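Local coordinates for protein cellulase CEL9M (Clostridium cellulolyticum, PDB 1IA6) that probably cleaves internal beta-1,4-glucosidic linkages of cellulose and related beta-glucans, as a family 9 glycoside hydrolase, at residues A[285-290]-A[299-304]; A[68-73]-A[415-420]; A[64-69]-A[202-207]; A[348-353]-A[397-402]. All blocks are in the same frame, centred on the assembly; numbering follows the deposited sequence.

Interaction 1: A[285-290]-A[299-304]; sequences NYWKTQ and KWLSNW
Two backbone carbonyls near the C-terminal end of helix 274-289 receive the ammonium group of Lys299. Its NZ donates to Trp287 O at 3.1 Å, within the carbonyl plane and at a C=O...N angle of 154°, and to Lys288 O at the same 3.1 Å, but there from above the carbonyl plane, well off a lone pair. A third bond runs from NZ to Thr293 OG1 in the loop between the two segments.

The rest is apolar packing on the indole of Trp287. CB and CG of Lys299 pass the ring at CZ3 and CE3, CB coming within 3.5 Å of Trp287 CZ3, and the bend at chi2 (-67°) turns the rest of the lysine chain to the carbonyls. Leu301 crosses the indole at nearly a right angle, with its CD2 3.9 Å from Trp287 CZ2. The indole NE1 of Trp287 is hydrogen-bonded to Trp252 O, while Leu301 also rests on Tyr309 of helix 306-323.

A lysine bonding main-chain carbonyls near a helix C-terminus, where the helix dipole would probably favour a positive group, here ties the 299-304 loop, which leads into helix 306-323, back to helix 274-289 at the surface of the alpha-helical barrel.

Interaction 2: A[68-73]-A[415-420]; sequences GYSAAI and YNAGLV
Ala417 carries this contact: its methyl group points from helix 413-429 straight at helix 64-80 and settles on the backbone of Ser70, with CB of Ala417 3.9 Å from Ser70 CA. The Ser70 carbonyl oxygen is almost as near, 4.0 Å from the same methyl carbon. The small side chain is what lets the two helices come together here, where the CA atoms of Ser70 and Ala417 are only 5.3 Å apart.

Ile73, one turn further along, packs against the same alanine. Its CB lies 4.0 Å from Ala417 CB, and its CG2 methyl, anti to the backbone N, reaches past the alanine to its carbonyl, 3.6 Å from Ala417 O. That methyl also brushes the start of Gly418, at 4.1 Å from Gly418 N. The other branch, CG1, leans back over a face of the Tyr69 ring on its own helix.

The two segments run nearly parallel, their axes 8.7 Å apart and only 9° from each other in direction, as for neighbouring helices of the same layer in the (alpha/alpha)6 barrel of family 9 glycoside hydrolases. They lie close to the centre of the chain, and all the touching residues are buried.

Ser70 contributes CB and the side of its hydroxyl, both 4.2 Å from the Ala417 methyl. The polar end of that side chain is turned to its own helix: OG is hydrogen-bonded to Pro66 O, one turn back, which settles a buried hydroxyl beside an apolar neighbour.

Interaction 3: A[64-69]-A[202-207]; sequences GLPQGY and SFYQAT
This is an apolar contact built on a proline-aromatic CH-pi contact, joining the first turn of helix 64-80 to the loop that leads from helix 174-193 into helix 210-224. Pro66 turns the CG side of its ring to a face of Tyr204: CG stands 3.7 Å from the centroid of the Tyr204 ring and only 10° off its normal, so the methylene sits almost over the middle of the face. The nearest ring atom is the hydroxyl-bearing carbon, with Pro66 CG 3.7 Å from Tyr204 CZ. Pro66 CD and CB spread over other parts of the same face, CD lying 4.0 Å from Tyr204 CG, and CB 4.0 Å from Tyr204 CE1. Tyr204 has its CG anti to its carbonyl carbon (chi1 -75°), which swings the ring from the loop toward the helix. Its hydroxyl bonds to Asp56, fixing the far end of the ring against the proline.

A second, smaller touch lies beside the first. Leu65, with CG anti to the backbone N (chi1 -172°), extends its CD2 methyl toward the loop and meets the methyl of Ala206, CD2 to CB 3.9 Å. The loop thus offers alternate residues, Tyr204 and Ala206, to consecutive residues of the helix.

Ala206 lies against Asp257, a calcium ligand, so the contact borders the calcium site. Trp256 meets Tyr204 edge-to-face and touches Leu65 as well, while Leu65 packs on Asp153, Ile154 and Glu157 of helix 152-169, and Phe63, from strand 62-63 just before helix 64-80, meets the Tyr204 ring.

Interaction 4: A[348-353]-A[397-402]; sequences MSYIIG and DKFLDD
A Met-aromatic contact and an edge-to-face ring pair meet on Phe399, in the loop that carries Asp401, a predicted active-site residue of this family 9 catalytic module. The partners come from the 348-353 loop, which follows helix 327-341; both segments are loops, and side chains make the direct contacts.

Met348 crosses Phe399 at about a right angle. Its SD stands obliquely to the ring, 3.5 Å from Phe399 CD2, while the terminal methyl turns over a face, CE being 4.0 Å from the Phe399 centroid and 27° off the normal. The bend at chi3 (-82°) folds that methyl across the ring.

Tyr350 presents its edge to Phe399 in an offset T-shaped pair, centroids 5.5 Å apart and planes at 67°. The touching atoms are Tyr350 CE1 and Phe399 CD1, 3.6 Å from each other. Met348 also reaches Tyr350, its CG lying over one face of the tyrosine ring near the rim, so the three side chains form one cluster.

Asp397 and Asp401, on either side of Phe399 in sequence, are held by other parts of the chain: Asp397 by Tyr339, Thr294 and the backbone of Gly296, Asp401 by the backbone N of Ile360 and, weakly, of His361. Asp401 is also the centre of an inverse gamma turn.

One water completes the joint, lying at the edge of the tyrosine ring and in its plane: it is 2.7 Å from Tyr350 OH and donates a hydrogen bond to Asp397 O at 2.8 Å.

How the interactions relate
Interaction 2 lies near the centre of the chain and is helix-to-helix packing around an alanine, whereas interaction 1 is a surface contact that relies on a charged lysine. Interaction 3, partly buried and so between these extremes, shares helix 64-80 with interaction 2, but uses its first turn to hold a loop through an aromatic ring. Interaction 4, buried yet about 21 Å from the chain centre, joins two loops through sulfur, rings and a water. Interactions 1 and 4 are nested in sequence within the long loop that interaction 2 closes, and each touches it: Trp304 CD1 packs on Tyr415 OH at 3.5 Å, and Ile351 CD1 on Leu419 CD2 at 3.8 Å.

Interaction 1: A[285-290]-A[299-304]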
# COMPACT_ATOMS: atom_id res chain seq x y z
N ASN A 285 8.71 9.99 18.82
CA ASN A 285 9.60 11.05 19.29
C ASN A 285 10.79 11.22 18.35
O ASN A 285 11.33 12.32 18.22
CB ASN A 285 10.09 10.77 20.71
CG ASN A 285 9.00 10.97 21.74
OD1 ASN A 285 8.12 11.82 21.58
ND2 ASN A 285 9.04 10.20 22.82
N TYR A 286 11.19 10.14 17.70
CA TYR A 286 12.30 10.19 16.76
C TYR A 286 11.89 11.03 15.55
O TYR A 286 12.66 11.85 15.06
CB TYR A 286 12.69 8.77 16.34
CG TYR A 286 13.90 8.72 15.44
CD1 TYR A 286 13.78 8.87 14.06
CD2 TYR A 286 15.18 8.53 15.97
CE1 TYR A 286 14.90 8.83 13.23
CE2 TYR A 286 16.31 8.50 15.15
CZ TYR A 286 16.16 8.65 13.78
OH TYR A 286 17.27 8.60 12.97
N TRP A 287 10.67 10.82 15.08
CA TRP A 287 10.17 11.58 13.93
C TRP A 287 9.93 13.05 14.27
O TRP A 287 10.06 13.91 13.41
CB TRP A 287 8.88 10.96 13.38
CG TRP A 287 9.14 9.95 12.32
CD1 TRP A 287 9.67 8.70 12.48
CD2 TRP A 287 8.96 10.13 10.91
NE1 TRP A 287 9.84 8.09 11.26
CE2 TRP A 287 9.41 8.94 10.28
CE3 TRP A 287 8.47 11.17 10.12
CZ2 TRP A 287 9.38 8.78 8.89
CZ3 TRP A 287 8.44 11.01 8.73
CH2 TRP A 287 8.90 9.82 8.14
N LYS A 288 9.58 13.32 15.52
CA LYS A 288 9.32 14.70 15.94
C LYS A 288 10.55 15.60 15.88
O LYS A 288 10.44 16.77 15.51
CB LYS A 288 8.79 14.73 17.37
CG LYS A 288 7.38 14.22 17.57
CD LYS A 288 7.03 14.30 19.05
CE LYS A 288 5.63 13.78 19.32
NZ LYS A 288 5.31 13.87 20.77
N THR A 289 11.71 15.06 16.23
CA THR A 289 12.92 15.88 16.28
C THR A 289 14.18 15.39 15.58
O THR A 289 15.07 16.19 15.28
CB THR A 289 13.30 16.15 17.75
OG1 THR A 289 13.54 14.90 18.41
CG2 THR A 289 12.17 16.87 18.47
N GLN A 290 14.27 14.09 15.32
CA GLN A 290 15.46 13.54 14.68
C GLN A 290 15.39 13.48 13.16
O GLN A 290 16.40 13.67 12.48
CB GLN A 290 15.74 12.14 15.23
CG GLN A 290 15.92 12.09 16.74
CD GLN A 290 17.22 12.71 17.19
OE1 GLN A 290 18.30 12.20 16.90
NE2 GLN A 290 17.13 13.83 17.90
N LYS A 299 8.75 16.33 6.57
CA LYS A 299 9.63 15.38 7.25
C LYS A 299 10.22 14.55 6.12
O LYS A 299 9.49 13.85 5.41
CB LYS A 299 8.83 14.50 8.22
CG LYS A 299 8.35 15.23 9.46
CD LYS A 299 9.53 15.64 10.33
CE LYS A 299 9.08 16.41 11.55
NZ LYS A 299 10.25 16.80 12.39
N TRP A 300 11.53 14.64 5.96
CA TRP A 300 12.26 13.97 4.89
C TRP A 300 13.05 12.78 5.42
O TRP A 300 14.14 12.95 5.97
CB TRP A 300 13.22 15.00 4.26
CG TRP A 300 13.66 14.72 2.86
CD1 TRP A 300 13.03 15.10 1.71
CD2 TRP A 300 14.84 14.03 2.46
NE1 TRP A 300 13.75 14.69 0.62
CE2 TRP A 300 14.87 14.03 1.05
CE3 TRP A 300 15.89 13.40 3.15
CZ2 TRP A 300 15.90 13.44 0.31
CZ3 TRP A 300 16.91 12.81 2.42
CH2 TRP A 300 16.91 12.84 1.02
N LEU A 301 12.51 11.58 5.25
CA LEU A 301 13.18 10.38 5.75
C LEU A 301 14.31 9.90 4.84
O LEU A 301 15.40 9.57 5.31
CB LEU A 301 12.17 9.24 5.92
CG LEU A 301 12.74 7.94 6.49
CD1 LEU A 301 13.18 8.17 7.94
CD2 LEU A 301 11.69 6.84 6.43
N SER A 302 14.03 9.85 3.54
CA SER A 302 15.01 9.41 2.56
C SER A 302 14.65 10.05 1.22
O SER A 302 13.64 10.74 1.11
CB SER A 302 15.03 7.89 2.46
OG SER A 302 16.18 7.43 1.76
N ASN A 303 15.46 9.79 0.19
CA ASN A 303 15.24 10.40 -1.12
C ASN A 303 14.22 9.77 -2.06
O ASN A 303 13.63 10.47 -2.87
CB ASN A 303 16.58 10.52 -1.86
CG ASN A 303 17.18 9.17 -2.19
OD1 ASN A 303 17.56 8.42 -1.29
ND2 ASN A 303 17.27 8.86 -3.48
N TRP A 304 14.01 8.46 -1.96
CA TRP A 304 13.07 7.80 -2.85
C TRP A 304 11.70 7.61 -2.23
O TRP A 304 11.57 7.02 -1.16
CB TRP A 304 13.64 6.45 -3.29
CG TRP A 304 13.10 5.99 -4.61
CD1 TRP A 304 11.93 5.33 -4.84
CD2 TRP A 304 13.68 6.24 -5.90
NE1 TRP A 304 11.75 5.15 -6.20
CE2 TRP A 304 12.81 5.70 -6.87
CE3 TRP A 304 14.86 6.87 -6.33
CZ2 TRP A 304 13.07 5.77 -8.24
CZ3 TRP A 304 15.12 6.94 -7.70
CH2 TRP A 304 14.23 6.39 -8.63

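Interaction 2: A[68-73]-A[415-420]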
# COMPACT_ATOMS: atom_id res chain seq x y z
N GLY A 68 0.54 -7.22 -1.41
CA GLY A 68 -0.07 -7.59 -0.14
C GLY A 68 -0.08 -6.45 0.87
O GLY A 68 -1.07 -6.22 1.56
N TYR A 69 1.04 -5.74 0.96
CA TYR A 69 1.16 -4.60 1.87
C TYR A 69 0.08 -3.56 1.55
O TYR A 69 -0.63 -3.09 2.44
CB TYR A 69 2.54 -3.95 1.71
CG TYR A 69 2.64 -2.56 2.30
CD1 TYR A 69 2.89 -2.38 3.66
CD2 TYR A 69 2.48 -1.42 1.50
CE1 TYR A 69 2.97 -1.10 4.22
CE2 TYR A 69 2.56 -0.13 2.05
CZ TYR A 69 2.80 0.01 3.41
OH TYR A 69 2.87 1.27 3.96
N SER A 70 -0.04 -3.22 0.28
CA SER A 70 -1.02 -2.22 -0.15
C SER A 70 -2.44 -2.63 0.21
O SER A 70 -3.21 -1.83 0.73
CB SER A 70 -0.90 -1.98 -1.65
OG SER A 70 0.36 -1.37 -1.94
N ALA A 71 -2.79 -3.89 -0.05
CA ALA A 71 -4.12 -4.39 0.26
C ALA A 71 -4.36 -4.34 1.77
O ALA A 71 -5.47 -4.04 2.22
CB ALA A 71 -4.29 -5.82 -0.25
N ALA A 72 -3.33 -4.65 2.55
CA ALA A 72 -3.46 -4.64 4.00
C ALA A 72 -3.63 -3.24 4.57
O ALA A 72 -4.44 -3.03 5.48
CB ALA A 72 -2.25 -5.32 4.64
N ILE A 73 -2.87 -2.28 4.05
CA ILE A 73 -2.95 -0.91 4.54
C ILE A 73 -4.27 -0.26 4.16
O ILE A 73 -4.84 0.52 4.93
CB ILE A 73 -1.78 -0.05 4.01
CG1 ILE A 73 -0.45 -0.64 4.50
CG2 ILE A 73 -1.94 1.40 4.45
CD1 ILE A 73 -0.42 -1.01 5.97
N TYR A 415 2.63 3.70 -2.49
CA TYR A 415 2.66 5.13 -2.23
C TYR A 415 1.25 5.57 -1.82
O TYR A 415 1.05 6.21 -0.79
CB TYR A 415 3.05 5.91 -3.49
CG TYR A 415 4.52 5.92 -3.85
CD1 TYR A 415 5.39 4.93 -3.41
CD2 TYR A 415 5.03 6.92 -4.68
CE1 TYR A 415 6.73 4.93 -3.79
CE2 TYR A 415 6.36 6.93 -5.07
CZ TYR A 415 7.21 5.93 -4.62
OH TYR A 415 8.52 5.94 -5.01
N ASN A 416 0.28 5.23 -2.66
CA ASN A 416 -1.11 5.60 -2.40
C ASN A 416 -1.80 4.90 -1.25
O ASN A 416 -2.73 5.45 -0.66
CB ASN A 416 -1.95 5.44 -3.67
CG ASN A 416 -1.98 6.70 -4.51
OD1 ASN A 416 -0.95 7.14 -5.01
ND2 ASN A 416 -3.16 7.30 -4.64
N ALA A 417 -1.35 3.70 -0.90
CA ALA A 417 -1.98 2.96 0.19
C ALA A 417 -1.97 3.80 1.47
O ALA A 417 -3.01 3.96 2.12
CB ALA A 417 -1.26 1.64 0.42
N GLY A 418 -0.81 4.33 1.83
CA GLY A 418 -0.68 5.14 3.03
C GLY A 418 -1.39 6.48 2.92
O GLY A 418 -1.83 7.02 3.93
N LEU A 419 -1.49 7.01 1.71
CA LEU A 419 -2.16 8.29 1.49
C LEU A 419 -3.64 8.16 1.79
O LEU A 419 -4.22 9.01 2.46
CB LEU A 419 -1.98 8.76 0.04
CG LEU A 419 -2.70 10.06 -0.33
CD1 LEU A 419 -2.15 11.22 0.50
CD2 LEU A 419 -2.54 10.35 -1.80
N VAL A 420 -4.26 7.09 1.30
CA VAL A 420 -5.68 6.88 1.55
C VAL A 420 -5.93 6.86 3.06
O VAL A 420 -6.85 7.51 3.55
CB VAL A 420 -6.17 5.55 0.95
CG1 VAL A 420 -7.63 5.31 1.34
CG2 VAL A 420 -6.04 5.58 -0.56

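Interaction 3: A[64-69]-A[202-207]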
# COMPACT_ATOMS: atom_id res chain seq x y z
N GLY A 64 4.48 -9.56 -5.35
CA GLY A 64 3.78 -9.99 -4.15
C GLY A 64 3.84 -9.20 -2.85
O GLY A 64 2.82 -9.04 -2.18
N LEU A 65 5.02 -8.71 -2.47
CA LEU A 65 5.11 -7.99 -1.20
C LEU A 65 4.35 -6.67 -1.21
O LEU A 65 3.50 -6.43 -0.35
CB LEU A 65 6.57 -7.79 -0.79
CG LEU A 65 6.79 -7.21 0.62
CD1 LEU A 65 5.90 -7.91 1.64
CD2 LEU A 65 8.26 -7.36 1.00
N PRO A 66 4.66 -5.77 -2.17
CA PRO A 66 3.91 -4.51 -2.17
C PRO A 66 2.43 -4.70 -2.49
O PRO A 66 1.60 -3.89 -2.09
CB PRO A 66 4.65 -3.67 -3.22
CG PRO A 66 5.29 -4.68 -4.12
CD PRO A 66 5.75 -5.75 -3.15
N GLN A 67 2.10 -5.77 -3.21
CA GLN A 67 0.69 -6.03 -3.53
C GLN A 67 -0.05 -6.35 -2.22
O GLN A 67 -1.12 -5.80 -1.96
CB GLN A 67 0.57 -7.22 -4.50
CG GLN A 67 -0.84 -7.47 -5.04
CD GLN A 67 -1.10 -6.82 -6.40
OE1 GLN A 67 -2.19 -6.97 -6.97
NE2 GLN A 67 -0.12 -6.10 -6.94
N GLY A 68 0.54 -7.22 -1.41
CA GLY A 68 -0.07 -7.59 -0.14
C GLY A 68 -0.08 -6.45 0.87
O GLY A 68 -1.07 -6.22 1.56
N TYR A 69 1.04 -5.74 0.96
CA TYR A 69 1.16 -4.60 1.87
C TYR A 69 0.08 -3.56 1.55
O TYR A 69 -0.63 -3.09 2.44
CB TYR A 69 2.54 -3.95 1.71
CG TYR A 69 2.64 -2.56 2.30
CD1 TYR A 69 2.89 -2.38 3.66
CD2 TYR A 69 2.48 -1.42 1.50
CE1 TYR A 69 2.97 -1.10 4.22
CE2 TYR A 69 2.56 -0.13 2.05
CZ TYR A 69 2.80 0.01 3.41
OH TYR A 69 2.87 1.27 3.96
N SER A 202 15.54 -7.77 -7.77
CA SER A 202 16.31 -6.67 -7.21
C SER A 202 15.42 -5.45 -6.97
O SER A 202 15.86 -4.43 -6.44
CB SER A 202 17.46 -6.29 -8.14
OG SER A 202 16.97 -5.82 -9.39
N PHE A 203 14.15 -5.58 -7.35
CA PHE A 203 13.19 -4.48 -7.22
C PHE A 203 12.63 -4.35 -5.81
O PHE A 203 12.48 -3.25 -5.29
CB PHE A 203 12.07 -4.69 -8.23
CG PHE A 203 12.56 -4.80 -9.64
CD1 PHE A 203 13.05 -3.69 -10.31
CD2 PHE A 203 12.62 -6.04 -10.27
CE1 PHE A 203 13.58 -3.80 -11.59
CE2 PHE A 203 13.15 -6.16 -11.55
CZ PHE A 203 13.63 -5.04 -12.21
N TYR A 204 12.30 -5.49 -5.21
CA TYR A 204 11.77 -5.48 -3.85
C TYR A 204 12.54 -6.46 -2.99
O TYR A 204 12.10 -7.58 -2.74
CB TYR A 204 10.28 -5.82 -3.88
CG TYR A 204 9.44 -4.66 -4.37
CD1 TYR A 204 9.12 -3.60 -3.52
CD2 TYR A 204 9.02 -4.59 -5.70
CE1 TYR A 204 8.40 -2.50 -3.98
CE2 TYR A 204 8.30 -3.49 -6.17
CZ TYR A 204 7.99 -2.45 -5.30
OH TYR A 204 7.29 -1.36 -5.75
N GLN A 205 13.72 -6.04 -2.56
CA GLN A 205 14.58 -6.86 -1.72
C GLN A 205 14.16 -6.72 -0.26
O GLN A 205 14.42 -5.70 0.38
CB GLN A 205 16.03 -6.44 -1.91
CG GLN A 205 16.57 -6.78 -3.29
CD GLN A 205 17.95 -6.21 -3.53
OE1 GLN A 205 18.11 -5.03 -3.83
NE2 GLN A 205 18.96 -7.06 -3.40
N ALA A 206 13.52 -7.76 0.27
CA ALA A 206 13.03 -7.76 1.64
C ALA A 206 14.12 -8.10 2.65
O ALA A 206 15.08 -8.81 2.32
CB ALA A 206 11.87 -8.72 1.78
N THR A 207 13.96 -7.62 3.87
CA THR A 207 14.95 -7.85 4.92
C THR A 207 14.40 -8.41 6.22
O THR A 207 15.16 -8.83 7.09
CB THR A 207 15.68 -6.54 5.27
OG1 THR A 207 14.75 -5.62 5.84
CG2 THR A 207 16.30 -5.92 4.03

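Interaction 4: A[348-353]-A[397-402]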
# COMPACT_ATOMS: atom_id res chain seq x y z
N MET A 348 2.52 23.57 -5.28
CA MET A 348 1.89 22.57 -6.13
C MET A 348 1.31 21.43 -5.31
O MET A 348 1.78 21.13 -4.21
CB MET A 348 2.91 22.00 -7.14
CG MET A 348 3.96 21.08 -6.53
SD MET A 348 5.09 20.37 -7.76
CE MET A 348 4.12 19.00 -8.37
N SER A 349 0.28 20.80 -5.85
CA SER A 349 -0.33 19.66 -5.19
C SER A 349 0.49 18.46 -5.63
O SER A 349 0.80 18.33 -6.81
CB SER A 349 -1.77 19.47 -5.66
OG SER A 349 -2.19 18.13 -5.45
N TYR A 350 0.84 17.59 -4.69
CA TYR A 350 1.61 16.41 -5.04
C TYR A 350 0.72 15.22 -5.39
O TYR A 350 1.19 14.11 -5.61
CB TYR A 350 2.59 16.07 -3.91
CG TYR A 350 3.78 17.00 -3.95
CD1 TYR A 350 4.68 16.95 -5.01
CD2 TYR A 350 3.99 17.96 -2.96
CE1 TYR A 350 5.75 17.84 -5.10
CE2 TYR A 350 5.06 18.86 -3.03
CZ TYR A 350 5.93 18.79 -4.10
OH TYR A 350 6.99 19.67 -4.19
N ILE A 351 -0.59 15.49 -5.44
CA ILE A 351 -1.56 14.48 -5.83
C ILE A 351 -2.01 14.91 -7.22
O ILE A 351 -2.61 15.98 -7.39
CB ILE A 351 -2.79 14.45 -4.90
CG1 ILE A 351 -2.37 14.00 -3.49
CG2 ILE A 351 -3.83 13.49 -5.45
CD1 ILE A 351 -3.52 14.00 -2.50
N ILE A 352 -1.72 14.10 -8.23
CA ILE A 352 -2.10 14.44 -9.60
C ILE A 352 -3.62 14.58 -9.74
O ILE A 352 -4.38 13.78 -9.20
CB ILE A 352 -1.58 13.38 -10.59
CG1 ILE A 352 -0.04 13.41 -10.61
CG2 ILE A 352 -2.13 13.65 -11.99
CD1 ILE A 352 0.58 12.32 -11.46
N GLY A 353 -4.05 15.62 -10.46
CA GLY A 353 -5.47 15.82 -10.67
C GLY A 353 -6.21 16.52 -9.54
O GLY A 353 -7.42 16.73 -9.62
N ASP A 397 12.90 21.23 -0.90
CA ASP A 397 11.51 21.47 -1.31
C ASP A 397 11.36 21.70 -2.81
O ASP A 397 10.31 22.14 -3.28
CB ASP A 397 10.93 22.67 -0.57
CG ASP A 397 10.81 22.42 0.92
OD1 ASP A 397 10.06 21.50 1.32
OD2 ASP A 397 11.48 23.15 1.69
N LYS A 398 12.41 21.40 -3.57
CA LYS A 398 12.38 21.60 -5.02
C LYS A 398 11.82 20.37 -5.73
O LYS A 398 12.08 19.23 -5.32
CB LYS A 398 13.78 21.90 -5.55
CG LYS A 398 14.48 23.06 -4.84
CD LYS A 398 13.70 24.35 -4.98
CE LYS A 398 14.38 25.50 -4.23
NZ LYS A 398 13.60 26.77 -4.35
N PHE A 399 11.05 20.61 -6.79
CA PHE A 399 10.47 19.52 -7.56
C PHE A 399 10.83 19.68 -9.04
O PHE A 399 10.70 20.76 -9.60
CB PHE A 399 8.94 19.53 -7.43
CG PHE A 399 8.28 18.34 -8.06
CD1 PHE A 399 8.32 17.10 -7.44
CD2 PHE A 399 7.63 18.46 -9.29
CE1 PHE A 399 7.73 15.98 -8.04
CE2 PHE A 399 7.04 17.35 -9.89
CZ PHE A 399 7.09 16.11 -9.26
N LEU A 400 11.29 18.59 -9.65
CA LEU A 400 11.67 18.61 -11.06
C LEU A 400 10.64 17.80 -11.84
O LEU A 400 10.68 16.57 -11.86
CB LEU A 400 13.06 18.01 -11.24
CG LEU A 400 14.20 18.72 -10.49
CD1 LEU A 400 15.51 17.98 -10.72
CD2 LEU A 400 14.30 20.17 -10.96
N ASP A 401 9.71 18.51 -12.47
CA ASP A 401 8.65 17.87 -13.24
C ASP A 401 9.09 17.64 -14.69
O ASP A 401 8.79 18.45 -15.57
CB ASP A 401 7.39 18.74 -13.20
CG ASP A 401 6.18 18.05 -13.81
OD1 ASP A 401 6.28 16.85 -14.16
OD2 ASP A 401 5.13 18.70 -13.93
N ASP A 402 9.80 16.54 -14.92
CA ASP A 402 10.25 16.21 -16.27
C ASP A 402 10.37 14.71 -16.50
O ASP A 402 10.35 13.91 -15.57
CB ASP A 402 11.58 16.91 -16.58
CG ASP A 402 12.70 16.47 -15.67
OD1 ASP A 402 13.84 16.94 -15.87
OD2 ASP A 402 12.44 15.65 -14.76
O HOH W 1 7.76 21.43 -2.31